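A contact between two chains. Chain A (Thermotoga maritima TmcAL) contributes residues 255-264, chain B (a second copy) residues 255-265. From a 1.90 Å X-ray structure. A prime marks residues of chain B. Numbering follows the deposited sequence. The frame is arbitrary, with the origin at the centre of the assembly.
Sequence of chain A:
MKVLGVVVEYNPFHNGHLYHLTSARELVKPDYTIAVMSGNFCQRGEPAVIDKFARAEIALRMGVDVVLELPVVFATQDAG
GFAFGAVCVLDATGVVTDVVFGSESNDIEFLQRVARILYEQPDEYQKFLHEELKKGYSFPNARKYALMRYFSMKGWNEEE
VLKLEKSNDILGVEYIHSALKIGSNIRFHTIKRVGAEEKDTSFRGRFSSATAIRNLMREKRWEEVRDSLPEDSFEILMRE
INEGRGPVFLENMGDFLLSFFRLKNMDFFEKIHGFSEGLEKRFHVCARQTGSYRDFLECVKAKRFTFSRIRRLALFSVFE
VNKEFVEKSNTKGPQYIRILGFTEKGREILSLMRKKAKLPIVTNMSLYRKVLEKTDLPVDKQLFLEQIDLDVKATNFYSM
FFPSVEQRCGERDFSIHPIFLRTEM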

# COMPACT_ATOMS: atom_id res chain seq x y z
N ASP A 255 5.99 8.49 3.85
CA ASP A 255 6.63 7.64 2.85
C ASP A 255 5.70 6.50 2.45
O ASP A 255 5.69 6.11 1.28
N PHE A 256 4.91 5.97 3.40
CA PHE A 256 3.95 4.93 3.04
C PHE A 256 2.94 5.45 2.02
O PHE A 256 2.71 4.81 0.99
N LEU A 257 2.32 6.58 2.33
CA LEU A 257 1.29 7.15 1.47
C LEU A 257 1.82 7.40 0.07
O LEU A 257 1.21 7.01 -0.94
N LEU A 258 2.99 8.02 0.01
CA LEU A 258 3.56 8.39 -1.27
C LEU A 258 3.92 7.13 -2.07
O LEU A 258 3.63 7.06 -3.28
N SER A 259 4.52 6.15 -1.40
CA SER A 259 4.90 4.91 -2.06
C SER A 259 3.66 4.14 -2.53
O SER A 259 3.63 3.58 -3.62
N PHE A 260 2.63 4.14 -1.70
CA PHE A 260 1.38 3.47 -2.03
C PHE A 260 0.75 4.10 -3.31
O PHE A 260 0.30 3.39 -4.20
N PHE A 261 0.79 5.43 -3.42
CA PHE A 261 0.20 6.08 -4.60
C PHE A 261 0.96 5.75 -5.89
O PHE A 261 0.38 5.78 -6.97
N ARG A 262 2.24 5.41 -5.78
CA ARG A 262 3.00 5.00 -6.96
C ARG A 262 2.63 3.60 -7.44
O ARG A 262 3.08 3.16 -8.50
N LEU A 263 1.82 2.91 -6.66
CA LEU A 263 1.38 1.57 -7.01
C LEU A 263 0.06 1.63 -7.78
O LEU A 263 -0.39 0.62 -8.34
N LYS A 264 -0.55 2.82 -7.83
CA LYS A 264 -1.92 2.96 -8.32
C LYS A 264 -2.00 3.81 -9.57
O LYS A 264 -1.25 4.76 -9.71
N ASP B 255 8.62 -2.50 6.58
CA ASP B 255 7.49 -1.84 7.21
C ASP B 255 6.41 -1.52 6.17
O ASP B 255 5.23 -1.61 6.48
N PHE B 256 6.81 -1.14 4.96
CA PHE B 256 5.81 -0.91 3.91
C PHE B 256 4.98 -2.18 3.64
O PHE B 256 3.75 -2.14 3.58
N LEU B 257 5.69 -3.28 3.41
CA LEU B 257 5.05 -4.55 3.08
C LEU B 257 4.10 -4.99 4.19
O LEU B 257 2.96 -5.38 3.93
N LEU B 258 4.57 -4.91 5.42
CA LEU B 258 3.78 -5.40 6.54
C LEU B 258 2.55 -4.51 6.73
O LEU B 258 1.44 -5.00 6.93
N SER B 259 2.75 -3.19 6.66
CA SER B 259 1.62 -2.26 6.79
C SER B 259 0.60 -2.48 5.67
O SER B 259 -0.62 -2.46 5.89
N PHE B 260 1.11 -2.68 4.46
CA PHE B 260 0.27 -2.92 3.28
C PHE B 260 -0.61 -4.16 3.50
O PHE B 260 -1.80 -4.15 3.18
N PHE B 261 -0.03 -5.23 4.03
CA PHE B 261 -0.82 -6.44 4.29
C PHE B 261 -1.94 -6.19 5.31
O PHE B 261 -2.98 -6.84 5.26
N ARG B 262 -1.77 -5.23 6.21
CA ARG B 262 -2.86 -4.95 7.14
C ARG B 262 -4.02 -4.20 6.47
O ARG B 262 -5.08 -4.04 7.05
N LEU B 263 -3.81 -3.75 5.24
CA LEU B 263 -4.88 -3.05 4.52
C LEU B 263 -5.77 -4.04 3.75
O LEU B 263 -6.81 -3.66 3.21
N LYS B 264 -5.34 -5.29 3.70
CA LYS B 264 -5.92 -6.29 2.80
C LYS B 264 -6.61 -7.44 3.55
O LYS B 264 -6.17 -7.84 4.62
N ASN B 265 -7.68 -7.97 2.97
CA ASN B 265 -8.33 -9.14 3.53
C ASN B 265 -7.99 -10.38 2.69
O ASN B 265 -7.30 -10.29 1.67

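The same helix from each copy, which enters the stretch from earlier in the chain, packs against its partner with the axes 10.7 Å apart at closest approach and an angle of 77° between their directions. The nearest backbone approach is Phe256 to Phe256′, whose CA atoms lie 6.2 Å apart. No hydrogen bond crosses between the stretches, so this part of the interface is built from side-chain shape and apolar contact.

Along chain B, Asp255′ comes first and stays out of the contact. Its m side chain is exposed, as suits a carboxylate, and OD2 is satisfied elsewhere in the structure.

Phe256′ is the centrepiece. Its CA-to-CB bond points sideways, but the t rotamer (chi1 -174°) carries the ring across to the other helix. There it forms an offset stack with the ring of Phe256, centroids 4.2 Å apart and planes inclined by 20°; the closest atoms, CD1 of Phe256′ and CD2 of Phe256, are 3.2 Å apart. A flat aromatic suits this place because its face can lie against its counterpart while its far end reaches further along chain A. CE1 of Phe256′ lies 3.6 Å from CB of Ser259, and CZ of Phe256′ is 3.7 Å from CD1 of Leu263. The backbone N of Phe260 sits near the edge of the Phe256′ ring, but that N already donates to the O of Phe256 within its own helix.

Leu257′ (m, t) and Leu258′ (t, p) point away from chain A and are buried without touching it.

Ser259′ points toward the partner, and its small size lets a ring come close to the helix: CE2 of Phe256 approaches CB of Ser259′ to 3.6 Å. Its m rotamer turns OG back to its own backbone, where OG of Ser259′ donates to the O of Asp255′ at 2.8 Å, so the hydroxyl is satisfied within the turn of helix.

Phe260′, again t and sideways at CB, extends its ring until CE2 of Phe260′ meets CE2 of Phe260 at 3.8 Å. Its CB also lies 4.2 Å from CZ of Phe256, so one residue adjoins both aromatic partners.

Phe261′ and Arg262′ are out of reach of chain A; the guanidinium of Arg262′ is hydrogen-bonded elsewhere in the structure. Phe261′ opens a type I turn running to Lys264′.

That turn presents Leu263′ toward chain A. With chi1 m and chi2 t, it places CD1 3.7 Å from CZ of Phe256, and the same CD1 of Leu263′ is 4.1 Å from CE2 of Phe260. A branched aliphatic chain fits well here, its methyl serving two rings.

Lys264′ starts sideways, but its long chain (m, m, t, m) brings NZ of Lys264′ to 4.4 Å from CE2 of Phe260, near the plane of that ring at its edge. Asn265′ is beyond reach of chain A; its p side chain instead caps a backbone N of the helix that follows.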

# COMPACT_ATOMS: atom_id res chain seq x y z
CB ASP A 255 7.98 7.08 3.34
CG ASP A 255 9.14 8.05 3.14
OD1 ASP A 255 8.95 9.16 2.60
OD2 ASP A 255 10.28 7.69 3.51
CB PHE A 256 3.17 4.35 4.23
CG PHE A 256 2.34 3.16 3.85
CD1 PHE A 256 1.07 3.32 3.32
CD2 PHE A 256 2.86 1.88 3.93
CE1 PHE A 256 0.33 2.23 2.91
CE2 PHE A 256 2.12 0.77 3.52
CZ PHE A 256 0.86 0.95 3.01
CB LEU A 257 0.75 8.45 2.08
CG LEU A 257 -0.03 8.25 3.37
CD1 LEU A 257 -0.42 9.59 3.99
CD2 LEU A 257 -1.25 7.39 3.12
CB LEU A 258 4.79 9.29 -1.08
CG LEU A 258 5.53 9.69 -2.37
CD1 LEU A 258 4.56 10.35 -3.34
CD2 LEU A 258 6.71 10.62 -2.07
CB SER A 259 5.73 4.03 -1.11
OG SER A 259 6.99 4.63 -0.82
CB PHE A 260 0.44 3.55 -0.82
CG PHE A 260 -0.91 2.90 -1.03
CD1 PHE A 260 -1.95 3.62 -1.59
CD2 PHE A 260 -1.14 1.59 -0.63
CE1 PHE A 260 -3.19 3.03 -1.79
CE2 PHE A 260 -2.39 1.00 -0.82
CZ PHE A 260 -3.41 1.73 -1.41
CB PHE A 261 0.13 7.61 -4.43
CG PHE A 261 -0.65 8.03 -3.21
CD1 PHE A 261 -1.64 7.21 -2.70
CD2 PHE A 261 -0.36 9.22 -2.57
CE1 PHE A 261 -2.34 7.56 -1.56
CE2 PHE A 261 -1.06 9.58 -1.43
CZ PHE A 261 -2.05 8.75 -0.92
CB ARG A 262 4.51 5.05 -6.69
CG ARG A 262 5.06 6.44 -6.47
CD ARG A 262 6.57 6.42 -6.38
NE ARG A 262 7.11 7.77 -6.33
CZ ARG A 262 8.39 8.08 -6.40
NH1 ARG A 262 9.30 7.13 -6.55
NH2 ARG A 262 8.77 9.36 -6.35
CB LEU A 263 1.22 0.72 -5.74
CG LEU A 263 2.51 0.49 -4.93
CD1 LEU A 263 2.23 -0.29 -3.62
CD2 LEU A 263 3.56 -0.21 -5.79
CB LYS A 264 -2.82 3.57 -7.24
CG LYS A 264 -2.87 2.76 -5.95
CD LYS A 264 -3.40 1.37 -6.21
CE LYS A 264 -3.53 0.59 -4.90
NZ LYS A 264 -4.45 -0.58 -5.07
CB ASP B 255 7.93 -0.56 7.92
CG ASP B 255 8.41 -0.81 9.33
OD1 ASP B 255 8.55 -1.99 9.73
OD2 ASP B 255 8.66 0.19 10.04
CB PHE B 256 6.41 -0.45 2.57
CG PHE B 256 5.34 -0.10 1.57
CD1 PHE B 256 4.86 1.20 1.48
CD2 PHE B 256 4.72 -1.09 0.81
CE1 PHE B 256 3.83 1.53 0.61
CE2 PHE B 256 3.69 -0.78 -0.05
CZ PHE B 256 3.24 0.54 -0.15
CB LEU B 257 6.12 -5.63 2.83
CG LEU B 257 7.01 -5.37 1.61
CD1 LEU B 257 8.16 -6.39 1.53
CD2 LEU B 257 6.20 -5.44 0.35
CB LEU B 258 4.63 -5.47 7.80
CG LEU B 258 3.90 -5.89 9.08
CD1 LEU B 258 3.17 -7.19 8.86
CD2 LEU B 258 4.89 -6.01 10.24
CB SER B 259 2.11 -0.80 6.77
OG SER B 259 3.00 -0.55 7.86
CB PHE B 260 1.16 -3.09 2.04
CG PHE B 260 0.40 -3.24 0.73
CD1 PHE B 260 0.04 -4.50 0.27
CD2 PHE B 260 0.08 -2.13 -0.04
CE1 PHE B 260 -0.64 -4.66 -0.93
CE2 PHE B 260 -0.60 -2.27 -1.26
CZ PHE B 260 -0.96 -3.53 -1.70
CB PHE B 261 0.08 -7.59 4.74
CG PHE B 261 1.14 -7.96 3.74
CD1 PHE B 261 0.95 -7.71 2.38
CD2 PHE B 261 2.33 -8.53 4.15
CE1 PHE B 261 1.92 -8.04 1.44
CE2 PHE B 261 3.32 -8.85 3.22
CZ PHE B 261 3.11 -8.61 1.86
CB ARG B 262 -2.34 -4.15 8.35
CG ARG B 262 -1.29 -4.89 9.16
CD ARG B 262 -1.00 -4.16 10.46
NE ARG B 262 -0.18 -4.99 11.34
CZ ARG B 262 0.16 -4.67 12.58
NH1 ARG B 262 -0.26 -3.51 13.10
NH2 ARG B 262 0.91 -5.50 13.29
CB LEU B 263 -4.28 -2.03 3.56
CG LEU B 263 -3.42 -0.95 4.21
CD1 LEU B 263 -2.69 -0.13 3.12
CD2 LEU B 263 -4.30 -0.04 5.07
CB LYS B 264 -4.83 -6.87 1.89
CG LYS B 264 -4.18 -5.83 0.97
CD LYS B 264 -5.25 -5.10 0.18
CE LYS B 264 -4.66 -4.21 -0.90
NZ LYS B 264 -3.95 -3.05 -0.32
CB ASN B 265 -9.86 -8.94 3.61
CG ASN B 265 -10.51 -8.66 2.25
OD1 ASN B 265 -9.96 -9.00 1.19
ND2 ASN B 265 -11.69 -8.04 2.28